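Local coordinates for transcription termination factor FttA (Methanosarcina mazei, PDB 2XR1), which probably terminates transcription by cleaving nascent RNA at the RNA polymerase exit channel, using a two-zinc nuclease site, at residues 445-449 / 450-454. Numbering follows the deposited sequence.
Sequences VYLDG and MIWEA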
loop_
_atom_site.group_PDB
_atom_site.type_symbol
_atom_site.label_atom_id
_atom_site.label_comp_id
_atom_site.label_asym_id
_atom_site.label_seq_id
_atom_site.Cartn_x
_atom_site.Cartn_y
_atom_site.Cartn_z
ATOM N N VAL B 445 -37.706 27.853 18.764
ATOM C CA VAL B 445 -36.519 27.053 18.520
ATOM C C VAL B 445 -35.923 27.498 17.190
ATOM O O VAL B 445 -36.396 27.089 16.132
ATOM C CB VAL B 445 -36.879 25.577 18.469
ATOM C CG1 VAL B 445 -35.648 24.727 18.202
ATOM C CG2 VAL B 445 -37.566 25.190 19.762
ATOM N N TYR B 446 -34.914 28.367 17.252
ATOM C CA TYR B 446 -34.268 28.886 16.044
ATOM C C TYR B 446 -33.330 27.827 15.482
ATOM O O TYR B 446 -32.754 27.058 16.238
ATOM C CB TYR B 446 -33.510 30.178 16.320
ATOM C CG TYR B 446 -34.383 31.278 16.849
ATOM C CD1 TYR B 446 -35.123 32.069 16.001
ATOM C CD2 TYR B 446 -34.479 31.528 18.213
ATOM C CE1 TYR B 446 -35.955 33.112 16.504
ATOM C CE2 TYR B 446 -35.300 32.548 18.722
ATOM C CZ TYR B 446 -36.023 33.331 17.862
ATOM O OH TYR B 446 -36.829 34.328 18.357
ATOM N N LEU B 447 -33.225 27.791 14.154
ATOM C CA LEU B 447 -32.471 26.790 13.411
ATOM C C LEU B 447 -31.575 27.490 12.392
ATOM O O LEU B 447 -32.072 28.108 11.465
ATOM C CB LEU B 447 -33.433 25.892 12.664
ATOM C CG LEU B 447 -34.508 25.181 13.469
ATOM C CD1 LEU B 447 -35.296 24.273 12.550
ATOM C CD2 LEU B 447 -33.927 24.371 14.632
ATOM N N ASP B 448 -30.253 27.421 12.557
ATOM C CA ASP B 448 -29.351 28.248 11.728
ATOM C C ASP B 448 -28.297 27.393 11.027
ATOM O O ASP B 448 -27.946 26.333 11.488
ATOM C CB ASP B 448 -28.706 29.345 12.585
ATOM C CG ASP B 448 -28.151 30.513 11.758
ATOM O OD1 ASP B 448 -28.132 30.446 10.497
ATOM O OD2 ASP B 448 -27.701 31.506 12.374
ATOM N N GLY B 449 -27.845 27.840 9.867
ATOM C CA GLY B 449 -26.795 27.149 9.119
ATOM C C GLY B 449 -27.138 25.865 8.361
ATOM O O GLY B 449 -26.379 24.880 8.443
ATOM N N MET B 450 -28.220 25.901 7.588
ATOM C CA MET B 450 -28.639 24.796 6.694
ATOM C C MET B 450 -29.388 23.625 7.350
ATOM O O MET B 450 -29.770 22.664 6.668
ATOM C CB MET B 450 -27.490 24.242 5.829
ATOM C CG MET B 450 -26.645 25.264 5.094
ATOM S SD MET B 450 -27.539 26.211 3.892
ATOM C CE MET B 450 -26.816 25.530 2.373
ATOM N N ILE B 451 -29.656 23.720 8.644
ATOM C CA ILE B 451 -30.419 22.687 9.321
ATOM C C ILE B 451 -31.762 22.500 8.673
ATOM O O ILE B 451 -32.172 21.368 8.384
ATOM C CB ILE B 451 -30.629 23.006 10.799
ATOM C CG1 ILE B 451 -29.308 22.842 11.542
ATOM C CG2 ILE B 451 -31.674 22.091 11.401
ATOM C CD1 ILE B 451 -29.399 23.301 12.946
ATOM N N TRP B 452 -32.451 23.611 8.452
ATOM C CA TRP B 452 -33.806 23.583 7.927
ATOM C C TRP B 452 -33.906 23.002 6.508
ATOM O O TRP B 452 -34.750 22.163 6.220
ATOM C CB TRP B 452 -34.358 24.995 7.926
ATOM C CG TRP B 452 -35.758 25.078 7.456
ATOM C CD1 TRP B 452 -36.208 25.727 6.374
ATOM C CD2 TRP B 452 -36.889 24.445 8.062
ATOM N NE1 TRP B 452 -37.558 25.574 6.267
ATOM C CE2 TRP B 452 -38.005 24.775 7.285
ATOM C CE3 TRP B 452 -37.058 23.616 9.189
ATOM C CZ2 TRP B 452 -39.301 24.332 7.592
ATOM C CZ3 TRP B 452 -38.335 23.165 9.499
ATOM C CH2 TRP B 452 -39.448 23.529 8.694
ATOM N N GLU B 453 -33.062 23.475 5.605
ATOM C CA GLU B 453 -32.963 22.893 4.272
ATOM C C GLU B 453 -32.605 21.400 4.328
ATOM O O GLU B 453 -33.138 20.593 3.540
ATOM C CB GLU B 453 -31.939 23.676 3.459
ATOM C CG GLU B 453 -31.699 23.196 2.025
ATOM C CD GLU B 453 -32.949 23.071 1.196
ATOM O OE1 GLU B 453 -33.761 24.054 1.139
ATOM O OE2 GLU B 453 -33.094 21.984 0.597
ATOM N N ALA B 454 -31.738 21.016 5.272
ATOM C CA ALA B 454 -31.393 19.588 5.465
ATOM C C ALA B 454 -32.611 18.789 5.891
ATOM O O ALA B 454 -32.774 17.632 5.520
ATOM C CB ALA B 454 -30.315 19.432 6.460
#
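L447 meets both I451 and W452 where the chain leaves a strand and enters a helix. Its CD1 lies 3.9 Å from CE3 on the benzo ring of W452, and the two side chains cross at a slant. The torsions bring them together: CG of L447 sits beside its own backbone N (chi1 -56°), while the indole of W452 swings out anti to its N (chi1 -178°). I451 adds a more distant apolar contact, with its CG2 4.4 Å from L447 CB. Its other branch turns to the backbone, where CD1 rests 3.7 Å from D448 O. This apolar side is the tight part. M428 of helix 423-436 covers L447, and L508 of strand 506-509 packs on both L447 and I451.

The strand, 445-448, is an inner strand of the parallel sheet in the beta-CASP domain, between 486-489 and 506-509. A short turn at G449 and M450 leads from it into helix 451-460. G449 has positive phi, which glycine accepts readily; M450 has positive phi too, although it carries a side chain. M450 is the N-cap residue, and the first helical bond runs from A454 N to M450 O (2.9 Å).

The D448 side chain starts away from the helix. OD1 accepts a weak, bent bond from G449 N (2.7 Å), and OD2 takes a salt bridge from R495 and a hydrogen bond with Y522. D490 OD1 accepts from M450 N, which fastens the turn to the end of the neighbouring strand. It also lies close to D448 OD1 as a like charge.

The looser side is that of M450 and W452, both partly exposed. The M450 side chain starts away from the strand, bends at chi2 and chi3, and touches L278 and D282 of helix 270-290.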